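Local coordinates for acyl-CoA dehydrogenase (Mycobacterium thermoresistibile, PDB 3NF4), which binds flavin adenine dinucleotide and, as an acyl-CoA dehydrogenase, probably oxidises an acyl-CoA thioester to the trans-2-enoyl-CoA, at residues S190-P195 / A225-D230; G51-L56 / V96-H101. All coordinates share one frame; numbering follows the deposited sequence.

Contact 1 (S190-P195 / A225-D230); sequences SCFLVP and ARIDAD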
ATOM      1  N   SER A 190       4.856  38.281  16.674  1.00 80.98           N
ATOM      2  CA  SER A 190       3.791  38.626  17.626  1.00 81.12           C
ATOM      3  C   SER A 190       2.402  38.331  17.065  1.00 79.39           C
ATOM      4  O   SER A 190       2.216  38.294  15.847  1.00 78.43           O
ATOM      5  CB  SER A 190       3.874  40.116  18.040  1.00 83.31           C
ATOM      6  OG  SER A 190       5.034  40.403  18.815  1.00 84.57           O
ATOM      7  N   CYS A 191       1.444  38.153  17.975  1.00 79.19           N
ATOM      8  CA  CYS A 191       0.042  37.874  17.675  1.00 78.02           C
ATOM      9  C   CYS A 191      -0.891  39.102  17.879  1.00 78.97           C
ATOM     10  O   CYS A 191      -0.694  39.883  18.807  1.00 81.03           O
ATOM     11  CB  CYS A 191      -0.409  36.702  18.547  1.00 77.15           C
ATOM     12  SG  CYS A 191      -2.097  36.129  18.286  1.00 76.74           S
ATOM     13  N   PHE A 192      -1.902  39.251  17.015  1.00 77.78           N
ATOM     14  CA  PHE A 192      -2.826  40.399  17.021  1.00 78.51           C
ATOM     15  C   PHE A 192      -4.283  40.015  16.801  1.00 77.55           C
ATOM     16  O   PHE A 192      -4.584  39.197  15.931  1.00 76.26           O
ATOM     17  CB  PHE A 192      -2.447  41.410  15.922  1.00 78.74           C
ATOM     18  CG  PHE A 192      -1.171  42.133  16.181  1.00 79.63           C
ATOM     19  CD1 PHE A 192      -1.161  43.292  16.948  1.00 81.10           C
ATOM     20  CD2 PHE A 192       0.024  41.652  15.672  1.00 78.69           C
ATOM     21  CE1 PHE A 192       0.025  43.957  17.210  1.00 82.14           C
ATOM     22  CE2 PHE A 192       1.214  42.307  15.923  1.00 79.86           C
ATOM     23  CZ  PHE A 192       1.216  43.466  16.694  1.00 82.93           C
ATOM     24  N   LEU A 193      -5.188  40.623  17.564  1.00 78.69           N
ATOM     25  CA  LEU A 193      -6.622  40.489  17.300  1.00 78.16           C
ATOM     26  C   LEU A 193      -7.102  41.672  16.454  1.00 78.88           C
ATOM     27  O   LEU A 193      -7.157  42.819  16.925  1.00 80.97           O
ATOM     28  CB  LEU A 193      -7.433  40.313  18.591  1.00 78.46           C
ATOM     29  CG  LEU A 193      -8.954  40.129  18.453  1.00 78.62           C
ATOM     30  CD1 LEU A 193      -9.324  38.760  17.903  1.00 78.39           C
ATOM     31  CD2 LEU A 193      -9.669  40.347  19.785  1.00 80.96           C
ATOM     32  N   VAL A 194      -7.435  41.376  15.198  1.00 77.72           N
ATOM     33  CA  VAL A 194      -7.741  42.374  14.165  1.00 78.05           C
ATOM     34  C   VAL A 194      -9.240  42.371  13.875  1.00 78.04           C
ATOM     35  O   VAL A 194      -9.778  41.339  13.488  1.00 77.05           O
ATOM     36  CB  VAL A 194      -6.977  42.062  12.847  1.00 76.86           C
ATOM     37  CG1 VAL A 194      -7.370  43.024  11.727  1.00 76.59           C
ATOM     38  CG2 VAL A 194      -5.470  42.069  13.071  1.00 77.06           C
ATOM     39  N   PRO A 195      -9.919  43.523  14.054  1.00 79.48           N
ATOM     40  CA  PRO A 195     -11.349  43.594  13.755  1.00 79.36           C
ATOM     41  C   PRO A 195     -11.611  43.689  12.250  1.00 78.79           C
ATOM     42  O   PRO A 195     -10.717  44.086  11.488  1.00 78.40           O
ATOM     43  CB  PRO A 195     -11.781  44.890  14.443  1.00 81.19           C
ATOM     44  CG  PRO A 195     -10.560  45.758  14.372  1.00 82.38           C
ATOM     45  CD  PRO A 195      -9.381  44.823  14.501  1.00 81.40           C
ATOM     46  N   ALA A 225      -1.683  49.892   7.970  1.00 91.86           N
ATOM     47  CA  ALA A 225      -2.764  49.567   8.885  1.00 91.09           C
ATOM     48  C   ALA A 225      -2.330  49.790  10.335  1.00 92.30           C
ATOM     49  O   ALA A 225      -1.729  48.911  10.952  1.00 91.63           O
ATOM     50  CB  ALA A 225      -3.230  48.136   8.663  1.00 89.06           C
ATOM     51  N   ARG A 226      -2.625  50.982  10.862  1.00 93.87           N
ATOM     52  CA  ARG A 226      -2.302  51.323  12.254  1.00 95.46           C
ATOM     53  C   ARG A 226      -3.229  50.595  13.227  1.00 94.32           C
ATOM     54  O   ARG A 226      -4.455  50.607  13.065  1.00 93.37           O
ATOM     55  CB  ARG A 226      -2.364  52.843  12.495  1.00 97.66           C
ATOM     56  N   ILE A 227      -2.632  49.966  14.232  1.00 94.17           N
ATOM     57  CA  ILE A 227      -3.394  49.192  15.207  1.00 93.99           C
ATOM     58  C   ILE A 227      -2.971  49.530  16.646  1.00 95.82           C
ATOM     59  O   ILE A 227      -1.788  49.743  16.921  1.00 96.49           O
ATOM     60  CB  ILE A 227      -3.328  47.639  14.894  1.00 91.67           C
ATOM     61  CG1 ILE A 227      -4.391  46.851  15.676  1.00 90.67           C
ATOM     62  CG2 ILE A 227      -1.918  47.076  15.111  1.00 91.52           C
ATOM     63  CD1 ILE A 227      -4.561  45.386  15.186  1.00 89.89           C
ATOM     64  N   ASP A 228      -3.954  49.582  17.542  1.00 96.78           N
ATOM     65  CA  ASP A 228      -3.726  49.863  18.965  1.00 99.74           C
ATOM     66  C   ASP A 228      -2.901  48.771  19.660  1.00 99.25           C
ATOM     67  O   ASP A 228      -3.163  47.581  19.473  1.00 97.43           O
ATOM     68  CB  ASP A 228      -5.072  50.028  19.681  1.00100.37           C
ATOM     69  CG  ASP A 228      -4.938  50.711  21.034  1.00105.01           C
ATOM     70  OD1 ASP A 228      -4.415  51.850  21.077  1.00108.65           O
ATOM     71  OD2 ASP A 228      -5.374  50.121  22.055  1.00108.55           O
ATOM     72  N   ALA A 229      -1.920  49.172  20.470  1.00101.28           N
ATOM     73  CA  ALA A 229      -1.034  48.205  21.151  1.00101.21           C
ATOM     74  C   ALA A 229      -1.746  47.324  22.189  1.00100.57           C
ATOM     75  O   ALA A 229      -1.186  46.323  22.640  1.00100.02           O
ATOM     76  CB  ALA A 229       0.183  48.902  21.778  1.00103.57           C
ATOM     77  N   ASP A 230      -2.972  47.698  22.556  1.00100.58           N
ATOM     78  CA  ASP A 230      -3.798  46.876  23.436  1.00 99.75           C
ATOM     79  C   ASP A 230      -4.429  45.685  22.696  1.00 96.97           C
ATOM     80  O   ASP A 230      -5.055  44.830  23.323  1.00 96.62           O
ATOM     81  CB  ASP A 230      -4.874  47.722  24.134  1.00100.92           C
TER
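The strand V194 lies on and the one that carries I227 run nearly perpendicular, their axes at 104° and 8.9 Å apart at closest approach, with the CA atoms of V194 and I227 the nearest pair at 8.2 Å. At that separation the backbones do not pair, and I227 fills the gap: its side chain points at residues 190-195 and buries far more area than any other in the contact. CG1 of I227 extends anti to the backbone N (chi1 -166°) and CD1 continues the extended line (chi2 168°), which carries the methyl to the first strand. There CD1 lies 4.0 Å from CG2 of V194, the two side chains crossing at about a right angle. The same CD1 is also 4.0 Å from the carbonyl O of L193, so the end of I227 rests against both a methyl and the backbone beside it. The second branch, CG2, takes another neighbour: it sits 4.2 Å from CE1 of F192, approaching the ring obliquely. F192 sets out along the interface rather than into it, and the CD1-CE1 flank of its ring lies beside CG2 of I227. Y158 of strand 157-168 packs edge-to-face with that ring and also touches I227; I160 of the same strand and Q198 add to the surroundings of I227. L178 lies against V194, while backbone bonds tie F192 to L178 and V194 to Y176, in the neighbouring strand of the sheet. Strand 189-195 thus belongs to one sheet and strand 217-228 to another, and apolar side chains from the two meet in a buried layer, I227 alone pointing across. Two packed sheets with steeply crossed strands are characteristic of the beta middle domain of acyl-CoA dehydrogenases.

Contact 2 (G51-L56 / V96-H101); sequences GVFEQL and VAVSVH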
ATOM      1  N   GLY A  51     -27.215  32.845   6.474  1.00 74.44           N
ATOM      2  CA  GLY A  51     -28.140  32.434   7.534  1.00 74.80           C
ATOM      3  C   GLY A  51     -27.758  31.175   8.288  1.00 73.61           C
ATOM      4  O   GLY A  51     -28.216  30.953   9.418  1.00 74.77           O
ATOM      5  N   VAL A  52     -26.919  30.354   7.654  1.00 71.22           N
ATOM      6  CA  VAL A  52     -26.518  29.050   8.171  1.00 69.13           C
ATOM      7  C   VAL A  52     -25.695  29.109   9.480  1.00 68.47           C
ATOM      8  O   VAL A  52     -26.020  28.428  10.432  1.00 68.03           O
ATOM      9  CB  VAL A  52     -25.815  28.221   7.060  1.00 67.89           C
ATOM     10  CG1 VAL A  52     -25.060  27.036   7.637  1.00 66.73           C
ATOM     11  CG2 VAL A  52     -26.827  27.764   6.027  1.00 67.45           C
ATOM     12  N   PHE A  53     -24.638  29.914   9.522  1.00 68.35           N
ATOM     13  CA  PHE A  53     -23.816  30.034  10.737  1.00 68.59           C
ATOM     14  C   PHE A  53     -24.556  30.706  11.903  1.00 70.55           C
ATOM     15  O   PHE A  53     -24.229  30.459  13.069  1.00 71.08           O
ATOM     16  CB  PHE A  53     -22.489  30.745  10.458  1.00 67.70           C
ATOM     17  CG  PHE A  53     -21.513  29.922   9.625  1.00 67.45           C
ATOM     18  CD1 PHE A  53     -20.728  28.945  10.212  1.00 65.35           C
ATOM     19  CD2 PHE A  53     -21.387  30.141   8.253  1.00 67.01           C
ATOM     20  CE1 PHE A  53     -19.851  28.199   9.465  1.00 65.85           C
ATOM     21  CE2 PHE A  53     -20.515  29.389   7.486  1.00 66.12           C
ATOM     22  CZ  PHE A  53     -19.738  28.414   8.092  1.00 66.24           C
ATOM     23  N   GLU A  54     -25.538  31.554  11.574  1.00 71.61           N
ATOM     24  CA  GLU A  54     -26.412  32.202  12.554  1.00 72.91           C
ATOM     25  C   GLU A  54     -27.301  31.162  13.266  1.00 73.17           C
ATOM     26  O   GLU A  54     -27.476  31.227  14.483  1.00 73.54           O
ATOM     27  CB  GLU A  54     -27.246  33.314  11.882  1.00 73.66           C
ATOM     28  N   GLN A  55     -27.819  30.194  12.500  1.00 72.64           N
ATOM     29  CA  GLN A  55     -28.647  29.097  13.026  1.00 73.25           C
ATOM     30  C   GLN A  55     -27.916  28.054  13.884  1.00 72.86           C
ATOM     31  O   GLN A  55     -28.517  27.502  14.816  1.00 73.84           O
ATOM     32  CB  GLN A  55     -29.392  28.380  11.892  1.00 73.05           C
ATOM     33  CG  GLN A  55     -30.541  29.186  11.265  1.00 76.05           C
ATOM     34  CD  GLN A  55     -31.426  28.343  10.366  1.00 77.53           C
ATOM     35  OE1 GLN A  55     -32.229  27.531  10.842  1.00 80.18           O
ATOM     36  NE2 GLN A  55     -31.284  28.528   9.060  1.00 75.08           N
ATOM     37  N   LEU A  56     -26.653  27.748  13.549  1.00 71.33           N
ATOM     38  CA  LEU A  56     -25.848  26.794  14.328  1.00 70.28           C
ATOM     39  C   LEU A  56     -25.407  27.425  15.652  1.00 71.17           C
ATOM     40  O   LEU A  56     -25.397  26.775  16.711  1.00 71.07           O
ATOM     41  CB  LEU A  56     -24.615  26.336  13.537  1.00 68.85           C
ATOM     42  CG  LEU A  56     -24.741  25.495  12.261  1.00 66.90           C
ATOM     43  CD1 LEU A  56     -23.405  25.448  11.547  1.00 66.04           C
ATOM     44  CD2 LEU A  56     -25.243  24.085  12.535  1.00 65.68           C
ATOM     45  N   VAL A  96     -15.257  22.411   8.338  1.00 46.25           N
ATOM     46  CA  VAL A  96     -13.940  23.058   8.321  1.00 45.97           C
ATOM     47  C   VAL A  96     -14.046  24.474   8.958  1.00 46.95           C
ATOM     48  O   VAL A  96     -13.282  24.818   9.866  1.00 47.96           O
ATOM     49  CB  VAL A  96     -13.273  23.051   6.884  1.00 45.42           C
ATOM     50  CG1 VAL A  96     -12.030  23.910   6.841  1.00 45.86           C
ATOM     51  CG2 VAL A  96     -12.878  21.632   6.466  1.00 44.33           C
ATOM     52  N   ALA A  97     -15.022  25.270   8.541  1.00 46.82           N
ATOM     53  CA  ALA A  97     -15.177  26.617   9.095  1.00 47.89           C
ATOM     54  C   ALA A  97     -15.491  26.624  10.594  1.00 49.10           C
ATOM     55  O   ALA A  97     -15.092  27.554  11.317  1.00 49.42           O
ATOM     56  CB  ALA A  97     -16.254  27.375   8.343  1.00 47.94           C
ATOM     57  N   VAL A  98     -16.249  25.627  11.059  1.00 49.63           N
ATOM     58  CA  VAL A  98     -16.523  25.518  12.504  1.00 51.19           C
ATOM     59  C   VAL A  98     -15.225  25.292  13.280  1.00 51.84           C
ATOM     60  O   VAL A  98     -14.973  25.934  14.305  1.00 53.23           O
ATOM     61  CB  VAL A  98     -17.591  24.457  12.849  1.00 51.33           C
ATOM     62  CG1 VAL A  98     -17.687  24.256  14.358  1.00 50.87           C
ATOM     63  CG2 VAL A  98     -18.951  24.910  12.315  1.00 52.19           C
ATOM     64  N   SER A  99     -14.390  24.414  12.743  1.00 51.32           N
ATOM     65  CA  SER A  99     -13.100  24.094  13.318  1.00 51.47           C
ATOM     66  C   SER A  99     -12.174  25.302  13.396  1.00 52.20           C
ATOM     67  O   SER A  99     -11.528  25.521  14.405  1.00 52.60           O
ATOM     68  CB  SER A  99     -12.450  22.977  12.503  1.00 50.14           C
ATOM     69  OG  SER A  99     -11.492  22.309  13.279  1.00 51.37           O
ATOM     70  N   VAL A 100     -12.120  26.084  12.322  1.00 53.10           N
ATOM     71  CA  VAL A 100     -11.332  27.308  12.289  1.00 54.51           C
ATOM     72  C   VAL A 100     -11.792  28.325  13.354  1.00 57.19           C
ATOM     73  O   VAL A 100     -10.959  28.973  14.011  1.00 58.27           O
ATOM     74  CB  VAL A 100     -11.302  27.913  10.850  1.00 54.55           C
ATOM     75  CG1 VAL A 100     -10.834  29.385  10.849  1.00 53.86           C
ATOM     76  CG2 VAL A 100     -10.417  27.034   9.932  1.00 51.56           C
ATOM     77  N   HIS A 101     -13.104  28.424  13.567  1.00 58.32           N
ATOM     78  CA  HIS A 101     -13.632  29.361  14.558  1.00 61.29           C
ATOM     79  C   HIS A 101     -13.096  29.100  15.982  1.00 62.61           C
ATOM     80  O   HIS A 101     -12.761  30.052  16.709  1.00 63.97           O
ATOM     81  CB  HIS A 101     -15.150  29.351  14.539  1.00 61.60           C
ATOM     82  CG  HIS A 101     -15.770  30.255  15.549  1.00 65.13           C
ATOM     83  ND1 HIS A 101     -15.853  31.620  15.374  1.00 66.85           N
ATOM     84  CD2 HIS A 101     -16.356  29.991  16.744  1.00 67.62           C
ATOM     85  CE1 HIS A 101     -16.460  32.161  16.419  1.00 69.03           C
ATOM     86  NE2 HIS A 101     -16.774  31.194  17.263  1.00 69.91           N
TER
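F53, on helix 52-57, meets A97 and V98 of helix 92-104, and these three buried residues make up most of the contact. The phenyl group does the reaching: CG stands anti to the carbonyl carbon, beside the backbone N (chi1 -70°), and the far end of the ring is delivered to the second helix while the CA atoms of F53 and V98 remain 8.8 Å apart. A97 points its methyl at F53. Its CB is 3.6 Å from CZ and 3.9 Å from CE1 of F53, approaching the ring obliquely and touching its outermost corner. V98, one residue further on, meets a different part of the phenyl outline: CG2 of V98 lies at the ring edge, near its plane, 4.4 Å from CE1 of F53. CE1 is therefore shared by the two aliphatic neighbours, whereas, of the two, CZ meets A97 alone. L56, a turn after F53, also faces helix 92-104, and also touches I30 of helix 18-35. Elsewhere H169 stacks edge-to-face with F53 and touches A97, and Y48 lies against F53 as well. V98 in turn rests on L62 and on L84 of helix 77-88, so the pair of helices is embedded in the helical N-terminal region, with G51 as the N-cap of the helix bearing F53. Between the two segments the attraction is wholly apolar, with neither a hydrogen bond nor a salt bridge to set direction. The fit therefore probably rests on shape: a small methyl lets the ring tip come close to one helix, and a branched side chain borders its edge, joining the two helices by dispersion and the exclusion of water.

Contact 2 closes before contact 1 opens along the chain, and the two are separate: their centres are 24 Å apart and their nearest atoms about 9 Å. Contact 2 joins helices of the N-terminal domain near the middle of the subunit, about 10 Å from its centre, whereas contact 1 joins the two sheets of the beta region, about 24 Å out. Strand 157-168 and the loop just after it link their surroundings, with Y158 beside contact 1 and H169 beside contact 2. The side chain of A97 is about 9 Å from the bound FAD, that of V194 about 13 Å. Both contacts are apolar and buried within one subunit.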